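Long-range contact in thermosome subunit (Methanococcoides burtonii, PDB 3AQ1), which probably hydrolyses ATP to assist the folding of other proteins, as a group II chaperonin of the TCP-1 family: residues P98-I112 and K121-R133. Residues are numbered along the deposited sequence; the frame is centred on the assembly and turned at random.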
ATOM      1  N   PRO A  98     -10.208   1.392  11.638  1.00 66.79           N
ATOM      2  CA  PRO A  98     -10.752   1.910  10.377  1.00 60.24           C
ATOM      3  C   PRO A  98     -11.754   2.999  10.677  1.00 62.17           C
ATOM      4  O   PRO A  98     -12.246   3.649   9.760  1.00 68.73           O
ATOM      5  CB  PRO A  98     -11.494   0.707   9.788  1.00 60.95           C
ATOM      6  CG  PRO A  98     -10.893  -0.476  10.432  1.00 64.99           C
ATOM      7  CD  PRO A  98     -10.489  -0.041  11.814  1.00 68.60           C
ATOM      8  N   ASP A  99     -12.045   3.185  11.961  1.00 64.27           N
ATOM      9  CA  ASP A  99     -13.035   4.150  12.406  1.00 73.79           C
ATOM     10  C   ASP A  99     -12.425   5.430  12.912  1.00 79.06           C
ATOM     11  O   ASP A  99     -13.049   6.483  12.817  1.00 87.57           O
ATOM     12  CB  ASP A  99     -13.911   3.549  13.502  1.00 84.46           C
ATOM     13  CG  ASP A  99     -15.003   2.657  12.948  1.00 92.85           C
ATOM     14  OD1 ASP A  99     -15.382   2.813  11.759  1.00 82.90           O
ATOM     15  OD2 ASP A  99     -15.485   1.800  13.712  1.00102.16           O
ATOM     16  N   ASP A 100     -11.218   5.339  13.468  1.00 82.48           N
ATOM     17  CA  ASP A 100     -10.543   6.513  14.016  1.00 73.71           C
ATOM     18  C   ASP A 100     -10.124   7.436  12.870  1.00 64.42           C
ATOM     19  O   ASP A 100      -8.986   7.414  12.407  1.00 72.07           O
ATOM     20  CB  ASP A 100      -9.356   6.103  14.892  1.00 78.99           C
ATOM     21  CG  ASP A 100      -8.837   7.256  15.751  1.00 98.15           C
ATOM     22  OD1 ASP A 100      -9.220   8.421  15.488  1.00 96.81           O
ATOM     23  OD2 ASP A 100      -8.043   6.996  16.688  1.00106.94           O
ATOM     24  N   GLU A 101     -11.071   8.242  12.412  1.00 58.20           N
ATOM     25  CA  GLU A 101     -10.922   8.992  11.170  1.00 57.98           C
ATOM     26  C   GLU A 101      -9.900  10.127  11.258  1.00 58.29           C
ATOM     27  O   GLU A 101      -9.067  10.291  10.374  1.00 50.90           O
ATOM     28  CB  GLU A 101     -12.277   9.533  10.733  1.00 54.25           C
ATOM     29  CG  GLU A 101     -12.262  10.209   9.387  1.00 71.90           C
ATOM     30  CD  GLU A 101     -13.624  10.773   9.009  1.00 88.23           C
ATOM     31  OE1 GLU A 101     -13.718  12.015   8.865  1.00 89.15           O
ATOM     32  OE2 GLU A 101     -14.593   9.978   8.862  1.00 81.98           O
ATOM     33  N   ALA A 102      -9.971  10.917  12.318  1.00 59.49           N
ATOM     34  CA  ALA A 102      -9.036  12.017  12.477  1.00 64.31           C
ATOM     35  C   ALA A 102      -7.590  11.512  12.442  1.00 61.85           C
ATOM     36  O   ALA A 102      -6.692  12.192  11.928  1.00 52.38           O
ATOM     37  CB  ALA A 102      -9.314  12.767  13.770  1.00 64.91           C
ATOM     38  N   ALA A 103      -7.376  10.314  12.981  1.00 57.74           N
ATOM     39  CA  ALA A 103      -6.038   9.744  13.047  1.00 54.55           C
ATOM     40  C   ALA A 103      -5.634   9.165  11.701  1.00 56.88           C
ATOM     41  O   ALA A 103      -4.464   9.249  11.311  1.00 58.04           O
ATOM     42  CB  ALA A 103      -5.952   8.685  14.132  1.00 49.09           C
ATOM     43  N   LEU A 104      -6.600   8.564  11.005  1.00 51.33           N
ATOM     44  CA  LEU A 104      -6.372   8.084   9.645  1.00 47.60           C
ATOM     45  C   LEU A 104      -6.013   9.241   8.715  1.00 50.63           C
ATOM     46  O   LEU A 104      -5.119   9.123   7.883  1.00 50.90           O
ATOM     47  CB  LEU A 104      -7.599   7.358   9.109  1.00 44.21           C
ATOM     48  CG  LEU A 104      -7.888   5.970   9.660  1.00 43.38           C
ATOM     49  CD1 LEU A 104      -9.282   5.509   9.215  1.00 31.44           C
ATOM     50  CD2 LEU A 104      -6.807   5.013   9.207  1.00 35.85           C
ATOM     51  N   ILE A 105      -6.720  10.355   8.862  1.00 49.86           N
ATOM     52  CA  ILE A 105      -6.422  11.556   8.104  1.00 53.36           C
ATOM     53  C   ILE A 105      -5.060  12.143   8.462  1.00 54.98           C
ATOM     54  O   ILE A 105      -4.369  12.698   7.603  1.00 51.74           O
ATOM     55  CB  ILE A 105      -7.489  12.613   8.320  1.00 48.20           C
ATOM     56  CG1 ILE A 105      -8.687  12.289   7.437  1.00 40.82           C
ATOM     57  CG2 ILE A 105      -6.933  13.992   8.004  1.00 42.10           C
ATOM     58  CD1 ILE A 105      -9.567  13.459   7.148  1.00 35.49           C
ATOM     59  N   LYS A 106      -4.684  12.017   9.730  1.00 57.88           N
ATOM     60  CA  LYS A 106      -3.352  12.417  10.181  1.00 56.12           C
ATOM     61  C   LYS A 106      -2.286  11.498   9.582  1.00 56.73           C
ATOM     62  O   LYS A 106      -1.246  11.967   9.111  1.00 65.59           O
ATOM     63  CB  LYS A 106      -3.265  12.391  11.707  1.00 54.01           C
ATOM     64  CG  LYS A 106      -2.153  13.241  12.301  1.00 63.54           C
ATOM     65  CD  LYS A 106      -1.786  12.730  13.692  1.00 73.80           C
ATOM     66  CE  LYS A 106      -1.721  13.836  14.729  1.00 82.55           C
ATOM     67  NZ  LYS A 106      -0.593  14.773  14.494  1.00 85.47           N
ATOM     68  N   ILE A 107      -2.546  10.193   9.609  1.00 47.32           N
ATOM     69  CA  ILE A 107      -1.641   9.209   9.021  1.00 44.50           C
ATOM     70  C   ILE A 107      -1.425   9.475   7.525  1.00 45.42           C
ATOM     71  O   ILE A 107      -0.292   9.653   7.082  1.00 40.41           O
ATOM     72  CB  ILE A 107      -2.126   7.766   9.297  1.00 45.09           C
ATOM     73  CG1 ILE A 107      -1.825   7.399  10.745  1.00 56.55           C
ATOM     74  CG2 ILE A 107      -1.468   6.745   8.365  1.00 37.72           C
ATOM     75  CD1 ILE A 107      -2.317   6.039  11.141  1.00 62.09           C
ATOM     76  N   ALA A 108      -2.510   9.535   6.761  1.00 41.68           N
ATOM     77  CA  ALA A 108      -2.432   9.846   5.335  1.00 40.65           C
ATOM     78  C   ALA A 108      -1.661  11.143   5.064  1.00 44.20           C
ATOM     79  O   ALA A 108      -0.883  11.219   4.115  1.00 45.82           O
ATOM     80  CB  ALA A 108      -3.836   9.914   4.710  1.00 42.00           C
ATOM     81  N   GLY A 109      -1.886  12.157   5.892  1.00 50.52           N
ATOM     82  CA  GLY A 109      -1.143  13.403   5.798  1.00 46.60           C
ATOM     83  C   GLY A 109       0.365  13.205   5.683  1.00 55.49           C
ATOM     84  O   GLY A 109       1.033  13.919   4.941  1.00 61.51           O
ATOM     85  N   THR A 110       0.909  12.232   6.406  1.00 51.96           N
ATOM     86  CA  THR A 110       2.352  12.033   6.429  1.00 44.96           C
ATOM     87  C   THR A 110       2.937  11.669   5.063  1.00 47.92           C
ATOM     88  O   THR A 110       4.133  11.871   4.822  1.00 56.38           O
ATOM     89  CB  THR A 110       2.778  10.951   7.449  1.00 49.84           C
ATOM     90  OG1 THR A 110       2.444   9.643   6.955  1.00 44.60           O
ATOM     91  CG2 THR A 110       2.127  11.190   8.808  1.00 46.07           C
ATOM     92  N   ALA A 111       2.115  11.128   4.170  1.00 42.14           N
ATOM     93  CA  ALA A 111       2.611  10.694   2.855  1.00 49.98           C
ATOM     94  C   ALA A 111       2.519  11.791   1.790  1.00 51.29           C
ATOM     95  O   ALA A 111       2.948  11.614   0.646  1.00 59.73           O
ATOM     96  CB  ALA A 111       1.896   9.413   2.390  1.00 35.15           C
ATOM     97  N   ILE A 112       1.992  12.935   2.196  1.00 38.28           N
ATOM     98  CA  ILE A 112       1.647  14.002   1.282  1.00 52.23           C
ATOM     99  C   ILE A 112       2.437  15.248   1.646  1.00 60.42           C
ATOM    100  O   ILE A 112       2.013  16.046   2.486  1.00 61.93           O
ATOM    101  CB  ILE A 112       0.121  14.307   1.369  1.00 48.95           C
ATOM    102  CG1 ILE A 112      -0.700  13.016   1.223  1.00 43.03           C
ATOM    103  CG2 ILE A 112      -0.290  15.373   0.356  1.00 42.81           C
ATOM    104  CD1 ILE A 112      -2.207  13.235   1.277  1.00 44.49           C
ATOM    105  N   LYS A 121      -3.016  19.351   1.101  1.00 55.77           N
ATOM    106  CA  LYS A 121      -2.816  18.343   2.146  1.00 51.76           C
ATOM    107  C   LYS A 121      -4.113  17.899   2.852  1.00 54.03           C
ATOM    108  O   LYS A 121      -4.390  16.708   2.971  1.00 54.68           O
ATOM    109  CB  LYS A 121      -1.746  18.829   3.135  1.00 46.77           C
ATOM    110  CG  LYS A 121      -1.544  17.961   4.356  1.00 54.36           C
ATOM    111  CD  LYS A 121      -0.061  17.815   4.638  1.00 66.28           C
ATOM    112  CE  LYS A 121       0.203  17.424   6.074  1.00 70.28           C
ATOM    113  NZ  LYS A 121       1.633  17.029   6.257  1.00 74.42           N
ATOM    114  N   GLU A 122      -4.920  18.849   3.304  1.00 55.35           N
ATOM    115  CA  GLU A 122      -6.179  18.501   3.958  1.00 51.15           C
ATOM    116  C   GLU A 122      -7.108  17.683   3.060  1.00 53.28           C
ATOM    117  O   GLU A 122      -7.581  16.620   3.455  1.00 57.14           O
ATOM    118  CB  GLU A 122      -6.908  19.758   4.440  1.00 52.19           C
ATOM    119  CG  GLU A 122      -6.150  20.578   5.477  1.00 61.70           C
ATOM    120  CD  GLU A 122      -5.051  21.464   4.885  1.00 77.69           C
ATOM    121  OE1 GLU A 122      -5.067  21.750   3.663  1.00 81.85           O
ATOM    122  OE2 GLU A 122      -4.171  21.890   5.663  1.00 86.10           O
ATOM    123  N   LYS A 123      -7.368  18.191   1.858  1.00 49.20           N
ATOM    124  CA  LYS A 123      -8.335  17.581   0.945  1.00 43.29           C
ATOM    125  C   LYS A 123      -7.887  16.234   0.388  1.00 50.32           C
ATOM    126  O   LYS A 123      -8.700  15.325   0.236  1.00 49.64           O
ATOM    127  CB  LYS A 123      -8.695  18.528  -0.209  1.00 37.62           C
ATOM    128  CG  LYS A 123      -9.601  19.706   0.171  1.00 41.78           C
ATOM    129  CD  LYS A 123      -9.581  20.781  -0.923  1.00 55.03           C
ATOM    130  CE  LYS A 123     -10.317  22.067  -0.532  1.00 58.51           C
ATOM    131  NZ  LYS A 123     -10.090  23.144  -1.549  1.00 56.68           N
ATOM    132  N   LEU A 124      -6.604  16.097   0.076  1.00 48.38           N
ATOM    133  CA  LEU A 124      -6.120  14.816  -0.416  1.00 46.74           C
ATOM    134  C   LEU A 124      -6.142  13.749   0.690  1.00 47.59           C
ATOM    135  O   LEU A 124      -6.313  12.562   0.422  1.00 50.82           O
ATOM    136  CB  LEU A 124      -4.726  14.945  -1.015  1.00 38.65           C
ATOM    137  CG  LEU A 124      -4.361  13.762  -1.904  1.00 37.86           C
ATOM    138  CD1 LEU A 124      -5.316  13.679  -3.104  1.00 31.66           C
ATOM    139  CD2 LEU A 124      -2.932  13.868  -2.357  1.00 35.85           C
ATOM    140  N   SER A 125      -5.988  14.181   1.931  1.00 38.69           N
ATOM    141  CA  SER A 125      -6.041  13.265   3.061  1.00 47.94           C
ATOM    142  C   SER A 125      -7.448  12.698   3.239  1.00 47.48           C
ATOM    143  O   SER A 125      -7.638  11.498   3.430  1.00 47.04           O
ATOM    144  CB  SER A 125      -5.591  13.978   4.338  1.00 49.62           C
ATOM    145  OG  SER A 125      -4.228  14.322   4.253  1.00 49.70           O
ATOM    146  N   ALA A 126      -8.425  13.591   3.181  1.00 37.39           N
ATOM    147  CA  ALA A 126      -9.824  13.223   3.234  1.00 42.90           C
ATOM    148  C   ALA A 126     -10.166  12.222   2.138  1.00 38.35           C
ATOM    149  O   ALA A 126     -10.860  11.239   2.366  1.00 44.01           O
ATOM    150  CB  ALA A 126     -10.684  14.459   3.099  1.00 21.22           C
ATOM    151  N   LEU A 127      -9.672  12.490   0.943  1.00 42.63           N
ATOM    152  CA  LEU A 127      -9.967  11.652  -0.198  1.00 44.69           C
ATOM    153  C   LEU A 127      -9.341  10.276   0.010  1.00 42.34           C
ATOM    154  O   LEU A 127      -9.998   9.260  -0.209  1.00 39.03           O
ATOM    155  CB  LEU A 127      -9.456  12.318  -1.481  1.00 34.16           C
ATOM    156  CG  LEU A 127      -9.728  11.619  -2.798  1.00 36.26           C
ATOM    157  CD1 LEU A 127     -11.182  11.221  -2.837  1.00 34.65           C
ATOM    158  CD2 LEU A 127      -9.380  12.541  -3.946  1.00 40.50           C
ATOM    159  N   THR A 128      -8.079  10.246   0.441  1.00 33.03           N
ATOM    160  CA  THR A 128      -7.414   8.987   0.752  1.00 38.07           C
ATOM    161  C   THR A 128      -8.212   8.121   1.727  1.00 45.87           C
ATOM    162  O   THR A 128      -8.407   6.929   1.502  1.00 48.00           O
ATOM    163  CB  THR A 128      -6.059   9.207   1.404  1.00 34.57           C
ATOM    164  OG1 THR A 128      -5.207   9.930   0.514  1.00 45.67           O
ATOM    165  CG2 THR A 128      -5.438   7.870   1.704  1.00 30.16           C
ATOM    166  N   VAL A 129      -8.659   8.734   2.818  1.00 43.44           N
ATOM    167  CA  VAL A 129      -9.317   8.016   3.898  1.00 39.31           C
ATOM    168  C   VAL A 129     -10.691   7.470   3.472  1.00 46.54           C
ATOM    169  O   VAL A 129     -11.076   6.353   3.823  1.00 46.71           O
ATOM    170  CB  VAL A 129      -9.392   8.901   5.176  1.00 39.02           C
ATOM    171  CG1 VAL A 129     -10.320   8.308   6.222  1.00 40.82           C
ATOM    172  CG2 VAL A 129      -8.006   9.085   5.766  1.00 44.78           C
ATOM    173  N   LYS A 130     -11.407   8.256   2.681  1.00 44.05           N
ATOM    174  CA  LYS A 130     -12.719   7.875   2.191  1.00 39.97           C
ATOM    175  C   LYS A 130     -12.648   6.725   1.176  1.00 49.33           C
ATOM    176  O   LYS A 130     -13.552   5.897   1.103  1.00 57.93           O
ATOM    177  CB  LYS A 130     -13.380   9.097   1.579  1.00 30.54           C
ATOM    178  CG  LYS A 130     -14.717   8.858   0.947  1.00 47.29           C
ATOM    179  CD  LYS A 130     -15.340  10.187   0.559  1.00 59.40           C
ATOM    180  CE  LYS A 130     -16.658  10.012  -0.176  1.00 67.80           C
ATOM    181  NZ  LYS A 130     -17.162  11.333  -0.667  1.00 74.06           N
ATOM    182  N   ALA A 131     -11.573   6.689   0.395  1.00 47.31           N
ATOM    183  CA  ALA A 131     -11.342   5.636  -0.583  1.00 41.20           C
ATOM    184  C   ALA A 131     -10.942   4.350   0.128  1.00 56.18           C
ATOM    185  O   ALA A 131     -11.549   3.297  -0.081  1.00 59.11           O
ATOM    186  CB  ALA A 131     -10.252   6.057  -1.561  1.00 25.96           C
ATOM    187  N   VAL A 132      -9.918   4.444   0.973  1.00 50.87           N
ATOM    188  CA  VAL A 132      -9.442   3.293   1.721  1.00 44.21           C
ATOM    189  C   VAL A 132     -10.551   2.700   2.565  1.00 47.67           C
ATOM    190  O   VAL A 132     -10.835   1.517   2.460  1.00 51.42           O
ATOM    191  CB  VAL A 132      -8.242   3.638   2.610  1.00 45.83           C
ATOM    192  CG1 VAL A 132      -8.069   2.596   3.696  1.00 48.10           C
ATOM    193  CG2 VAL A 132      -6.991   3.712   1.767  1.00 44.31           C
ATOM    194  N   ARG A 133     -11.198   3.530   3.378  1.00 55.74           N
ATOM    195  CA  ARG A 133     -12.305   3.067   4.222  1.00 48.89           C
ATOM    196  C   ARG A 133     -13.369   2.296   3.462  1.00 53.79           C
ATOM    197  O   ARG A 133     -14.143   1.562   4.065  1.00 65.42           O
ATOM    198  CB  ARG A 133     -12.970   4.229   4.967  1.00 37.92           C
ATOM    199  CG  ARG A 133     -12.277   4.590   6.257  1.00 49.83           C
ATOM    200  CD  ARG A 133     -12.892   5.805   6.884  1.00 63.49           C
ATOM    201  NE  ARG A 133     -14.265   5.569   7.308  1.00 78.34           N
ATOM    202  CZ  ARG A 133     -14.849   6.239   8.295  1.00 95.86           C
ATOM    203  NH1 ARG A 133     -14.168   7.178   8.950  1.00 99.98           N
ATOM    204  NH2 ARG A 133     -16.104   5.972   8.632  1.00 97.29           N
TER
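Val129 packs as a knob into a hole formed by Glu101, Leu104, Ile105 and Ala108, the central apolar feature where helices 101-109 and 121-132 meet. Their axes approach to 8.5 Å, and the N-to-C directions of the two helix segments lie 117° apart. With CG1 anti to the backbone N (chi1 168°), Val129 points CG1 to CG of Glu101, while its CG2 lies against Leu104 (3.8 Å from CB) and Ile105 (3.7 Å from CG1), whose side chain crosses that of Val129 nearly perpendicularly. Further along, CB of Ser125 sits 3.7 Å from O of Ile105; OG of Ser125 turns back to O of Lys121 (2.7 Å), a carbonyl that also receives N of Ser125 from the opposite face. CD1 of Ile112 reaches CD2 of Leu124 at 3.8 Å, and NZ of Lys121 makes a weak hydrogen bond (3.4 Å) to O of Gly109.

At the other end, NH1 of Arg133 forms a salt bridge with OE2 of Glu101 (2.8 Å), the carboxylate and guanidinium planes inclined by 60°, while O of Pro98 lies over one guanidinium face, offset toward its rim. With an alanine in place of Arg133, the Glu101 carboxylate is likely to lose its salt-bridge partner, and Pro98 O the guanidinium packed against it.

Consistent with the intermediate domain of a group II chaperonin, these successive helices pack against helix 332-355, where Ala108 touches Val349 and Thr128 touches Leu342 and Ala345; Leu127 and Ala131 meet Leu166 of strand 165-167.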